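Local atomic coordinates of translation initiation factor eIF-2B (PDB entry 1VB5), a protein that probably catalyses the exchange of GDP for GTP on archaeal translation initiation factor 2, as the regulatory subunit of aIF2B. Residues Ala185-Ile188 with Val194-Lys197; Glu94-Leu99 with Phe118-Leu123. All coordinates share one frame; numbering follows the deposited sequence.

Contact 1. Residues Ala185-Ile188 with Val194-Lys197; sequences ADMI and VVNK
Opposite V195 in an antiparallel beta hairpin the partner strand has two residues, D186 and M187, the mark of a classic beta bulge. The backbone bonds define it. V195 O takes D186 N at 2.8 Å and also M187 N, weakly, at 3.3 Å. In return V195 N donates to M187 O at 2.8 Å. I188 and V194 form the next pair, a non-hydrogen-bonded one. On its other edge strand 194-197 is bonded to strand 251-254, so it is the middle strand of a small sheet.

The apolar contacts are split between the two faces. On one, I188 and V194 lie side by side and point the same way. The second torsion of I188 (chi2 -60°) turns CD1 in to meet V194 CG2 at 3.8 Å. A185 CB touches the other branch, V194 CG1, also at 3.8 Å. On the opposite face M187 CB packs on V195 CB, while the M187 thioether turns off the strand pair.

The polar side chains meet through one water. It donates to D186 OD2 at 2.6 Å and to N196 OD1 at 2.8 Å, and it accepts from K197 N. The carboxylate and amide planes are 30° apart. N196 ND2 bonds T200 OG1, and K197 NZ forms a salt bridge with E148.

D186 OD2 and N196 OD1 are 3.4 Å apart, both acting as acceptors. The water donates a hydrogen bond to each, so two buried oxygens are reconciled beside the bulge. This is consistent with an ionised D186.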
loop_
_atom_site.group_PDB
_atom_site.type_symbol
_atom_site.label_atom_id
_atom_site.label_comp_id
_atom_site.label_asym_id
_atom_site.label_seq_id
_atom_site.Cartn_x
_atom_site.Cartn_y
_atom_site.Cartn_z
ATOM N N ALA B 185 15.333 8.489 0.309
ATOM C CA ALA B 185 14.667 9.721 0.695
ATOM C C ALA B 185 14.823 10.777 -0.387
ATOM O O ALA B 185 15.873 10.874 -1.031
ATOM C CB ALA B 185 15.243 10.238 2.001
ATOM N N ASP B 186 13.770 11.560 -0.586
ATOM C CA ASP B 186 13.781 12.638 -1.560
ATOM C C ASP B 186 14.137 13.921 -0.816
ATOM O O ASP B 186 14.599 14.887 -1.409
ATOM C CB ASP B 186 12.403 12.765 -2.219
ATOM C CG ASP B 186 12.055 11.554 -3.059
ATOM O OD1 ASP B 186 12.583 11.433 -4.188
ATOM O OD2 ASP B 186 11.267 10.709 -2.586
ATOM N N MET B 187 13.930 13.912 0.495
ATOM C CA MET B 187 14.233 15.076 1.319
ATOM C C MET B 187 14.195 14.770 2.811
ATOM O O MET B 187 13.363 13.984 3.276
ATOM C CB MET B 187 13.237 16.209 1.036
ATOM C CG MET B 187 13.454 17.435 1.912
ATOM S SD MET B 187 12.176 18.703 1.810
ATOM C CE MET B 187 12.114 19.018 0.037
ATOM N N ILE B 188 15.115 15.380 3.550
ATOM C CA ILE B 188 15.147 15.251 4.998
ATOM C C ILE B 188 14.842 16.692 5.401
ATOM O O ILE B 188 15.655 17.591 5.164
ATOM C CB ILE B 188 16.543 14.864 5.548
ATOM C CG1 ILE B 188 16.998 13.510 4.983
ATOM C CG2 ILE B 188 16.497 14.829 7.069
ATOM C CD1 ILE B 188 16.077 12.334 5.301
ATOM N N VAL B 194 11.225 12.637 7.165
ATOM C CA VAL B 194 11.664 12.087 5.890
ATOM C C VAL B 194 10.580 12.104 4.826
ATOM O O VAL B 194 9.497 11.548 5.017
ATOM C CB VAL B 194 12.151 10.631 6.060
ATOM C CG1 VAL B 194 12.659 10.086 4.723
ATOM C CG2 VAL B 194 13.236 10.569 7.117
ATOM N N VAL B 195 10.876 12.755 3.709
ATOM C CA VAL B 195 9.946 12.824 2.591
ATOM C C VAL B 195 10.394 11.744 1.610
ATOM O O VAL B 195 11.562 11.702 1.205
ATOM C CB VAL B 195 10.002 14.185 1.887
ATOM C CG1 VAL B 195 9.015 14.205 0.726
ATOM C CG2 VAL B 195 9.678 15.298 2.878
ATOM N N ASN B 196 9.476 10.860 1.244
ATOM C CA ASN B 196 9.816 9.782 0.336
ATOM C C ASN B 196 8.557 9.286 -0.358
ATOM O O ASN B 196 7.460 9.743 -0.056
ATOM C CB ASN B 196 10.491 8.640 1.117
ATOM C CG ASN B 196 11.234 7.674 0.211
ATOM O OD1 ASN B 196 12.041 8.085 -0.625
ATOM N ND2 ASN B 196 10.973 6.383 0.377
ATOM N N LYS B 197 8.727 8.361 -1.295
ATOM C CA LYS B 197 7.608 7.798 -2.040
ATOM C C LYS B 197 6.427 7.474 -1.114
ATOM O O LYS B 197 6.608 6.924 -0.025
ATOM C CB LYS B 197 8.058 6.528 -2.770
ATOM C CG LYS B 197 6.979 5.896 -3.639
ATOM C CD LYS B 197 6.658 6.772 -4.847
ATOM C CE LYS B 197 5.363 6.321 -5.534
ATOM N NZ LYS B 197 5.391 4.869 -5.882
HETATM O O HOH W 1 11.084 8.161 -3.252
#

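Contact 2. Residues Glu94-Leu99 with Phe118-Leu123; sequences EAKREL and FSSTVL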
loop_
_atom_site.group_PDB
_atom_site.type_symbol
_atom_site.label_atom_id
_atom_site.label_comp_id
_atom_site.label_asym_id
_atom_site.label_seq_id
_atom_site.Cartn_x
_atom_site.Cartn_y
_atom_site.Cartn_z
ATOM N N GLU B 94 30.773 10.797 -5.161
ATOM C CA GLU B 94 31.600 10.477 -4.007
ATOM C C GLU B 94 30.714 10.196 -2.798
ATOM O O GLU B 94 30.967 9.266 -2.026
ATOM C CB GLU B 94 32.544 11.641 -3.700
ATOM C CG GLU B 94 33.519 11.372 -2.570
ATOM C CD GLU B 94 34.455 12.545 -2.316
ATOM O OE1 GLU B 94 35.137 12.986 -3.269
ATOM O OE2 GLU B 94 34.510 13.024 -1.162
ATOM N N ALA B 95 29.673 11.004 -2.642
ATOM C CA ALA B 95 28.746 10.848 -1.527
ATOM C C ALA B 95 28.068 9.482 -1.582
ATOM O O ALA B 95 28.048 8.756 -0.588
ATOM C CB ALA B 95 27.697 11.961 -1.554
ATOM N N LYS B 96 27.525 9.131 -2.746
ATOM C CA LYS B 96 26.852 7.850 -2.911
ATOM C C LYS B 96 27.775 6.675 -2.592
ATOM O O LYS B 96 27.374 5.741 -1.899
ATOM C CB LYS B 96 26.299 7.705 -4.334
ATOM C CG LYS B 96 25.465 6.431 -4.550
ATOM C CD LYS B 96 24.934 6.322 -5.982
ATOM C CE LYS B 96 23.954 7.447 -6.300
ATOM N NZ LYS B 96 23.482 7.421 -7.722
ATOM N N ARG B 97 29.006 6.720 -3.093
ATOM C CA ARG B 97 29.967 5.648 -2.842
ATOM C C ARG B 97 30.284 5.484 -1.356
ATOM O O ARG B 97 30.294 4.367 -0.828
ATOM C CB ARG B 97 31.264 5.909 -3.614
ATOM C CG ARG B 97 31.217 5.476 -5.074
ATOM C CD ARG B 97 31.198 3.952 -5.169
ATOM N NE ARG B 97 31.124 3.454 -6.544
ATOM C CZ ARG B 97 31.251 2.171 -6.880
ATOM N NH1 ARG B 97 31.462 1.251 -5.943
ATOM N NH2 ARG B 97 31.163 1.803 -8.152
ATOM N N GLU B 98 30.540 6.598 -0.681
ATOM C CA GLU B 98 30.864 6.553 0.740
ATOM C C GLU B 98 29.661 6.121 1.581
ATOM O O GLU B 98 29.804 5.365 2.543
ATOM C CB GLU B 98 31.370 7.923 1.208
ATOM C CG GLU B 98 31.915 7.929 2.628
ATOM C CD GLU B 98 32.860 6.768 2.894
ATOM O OE1 GLU B 98 33.667 6.441 1.994
ATOM O OE2 GLU B 98 32.803 6.186 4.002
ATOM N N LEU B 99 28.475 6.590 1.213
ATOM C CA LEU B 99 27.271 6.228 1.955
ATOM C C LEU B 99 27.041 4.723 1.791
ATOM O O LEU B 99 26.727 4.020 2.759
ATOM C CB LEU B 99 26.067 7.026 1.432
ATOM C CG LEU B 99 24.760 7.040 2.247
ATOM C CD1 LEU B 99 23.822 8.086 1.673
ATOM C CD2 LEU B 99 24.101 5.668 2.232
ATOM N N PHE B 118 12.041 2.878 -5.560
ATOM C CA PHE B 118 13.387 2.741 -6.109
ATOM C C PHE B 118 14.303 3.877 -5.676
ATOM O O PHE B 118 13.947 5.051 -5.766
ATOM C CB PHE B 118 13.358 2.697 -7.643
ATOM C CG PHE B 118 14.736 2.642 -8.273
ATOM C CD1 PHE B 118 15.499 1.482 -8.207
ATOM C CD2 PHE B 118 15.287 3.774 -8.876
ATOM C CE1 PHE B 118 16.796 1.440 -8.729
ATOM C CE2 PHE B 118 16.583 3.750 -9.404
ATOM C CZ PHE B 118 17.342 2.578 -9.329
ATOM N N SER B 119 15.489 3.507 -5.208
ATOM C CA SER B 119 16.496 4.461 -4.768
ATOM C C SER B 119 17.858 3.930 -5.197
ATOM O O SER B 119 18.277 2.871 -4.731
ATOM C CB SER B 119 16.463 4.599 -3.248
ATOM O OG SER B 119 17.655 5.197 -2.769
ATOM N N SER B 120 18.543 4.653 -6.081
ATOM C CA SER B 120 19.853 4.209 -6.544
ATOM C C SER B 120 20.822 4.079 -5.374
ATOM O O SER B 120 21.730 3.254 -5.400
ATOM C CB SER B 120 20.412 5.177 -7.601
ATOM O OG SER B 120 20.257 6.525 -7.197
ATOM N N THR B 121 20.604 4.874 -4.333
ATOM C CA THR B 121 21.462 4.833 -3.154
ATOM C C THR B 121 21.247 3.536 -2.383
ATOM O O THR B 121 22.209 2.868 -1.993
ATOM C CB THR B 121 21.178 6.046 -2.238
ATOM O OG1 THR B 121 21.521 7.252 -2.937
ATOM C CG2 THR B 121 21.988 5.963 -0.953
ATOM N N VAL B 122 19.988 3.169 -2.159
ATOM C CA VAL B 122 19.700 1.933 -1.442
ATOM C C VAL B 122 20.224 0.762 -2.267
ATOM O O VAL B 122 20.745 -0.209 -1.721
ATOM C CB VAL B 122 18.183 1.759 -1.198
ATOM C CG1 VAL B 122 17.898 0.374 -0.609
ATOM C CG2 VAL B 122 17.688 2.841 -0.250
ATOM N N LEU B 123 20.086 0.861 -3.584
ATOM C CA LEU B 123 20.564 -0.184 -4.486
ATOM C C LEU B 123 22.085 -0.374 -4.365
ATOM O O LEU B 123 22.574 -1.501 -4.325
ATOM C CB LEU B 123 20.190 0.160 -5.937
ATOM C CG LEU B 123 20.768 -0.761 -7.021
ATOM C CD1 LEU B 123 20.368 -2.208 -6.743
ATOM C CD2 LEU B 123 20.281 -0.317 -8.394
#
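The first turn of helix 120-131 follows strand 111-115 in the Rossmann-like parallel sheet domain, and here its S120 and T121 meet K96 and L99 of the long helix 78-106. The contact is small and joins this helix start to the flank of the long helix. K96 and T121 are the nearest backbone pair, with CA atoms 6.2 Å apart.

The apolar part is one methyl against a leucine fork. T121 CG2 touches both L99 CD1 and L99 CD2, each at 3.8 Å. The two side chains cross at about a right angle. T121 CG2 is anti to its own backbone N, which sets OG1 beside that N (chi1 -64°). OG1 bonds E219 OE2. L99 and T121 both also touch A217 of strand 214-217, so the pair sits against the sheet.

The polar part is carried by K96. Its chain runs straight from the backbone and bends at chi3 (-64°), which brings the amine alongside S120. The bond from K96 NZ to S120 OG is weak, at 3.4 Å. The stronger polar partner of NZ is S22 OG. The aliphatic part of K96 comes close as well, with CE 3.9 Å from S120 OG. The K96 side chain also touches E219 and E124.

S119 is the N-cap of helix 120-131. Its side chain closes the first turn that presents S120 and T121: V122 N donates to S119 OG at 3.2 Å, with an N-H...O angle of 167°.

Contact 2 comes first in the sequence, and its second segment ends well before A185. The centres of the two contacts are 14 Å apart and their nearest atoms about 5 Å apart, without touching. Both contacts touch strand 214-217 of the mixed sheet. Its V216 touches A185 and V194 of contact 1, and the next residue, A217, touches L99 and T121 of contact 2. A second route runs through E148 at the start of helix 148-158. This residue, outside both contacts, pairs with K197 of contact 1 and is touched by F118 from segment 118-123. K197 also touches S117, just before that segment. Contact 1 is wholly buried, while contact 2 is only partly so.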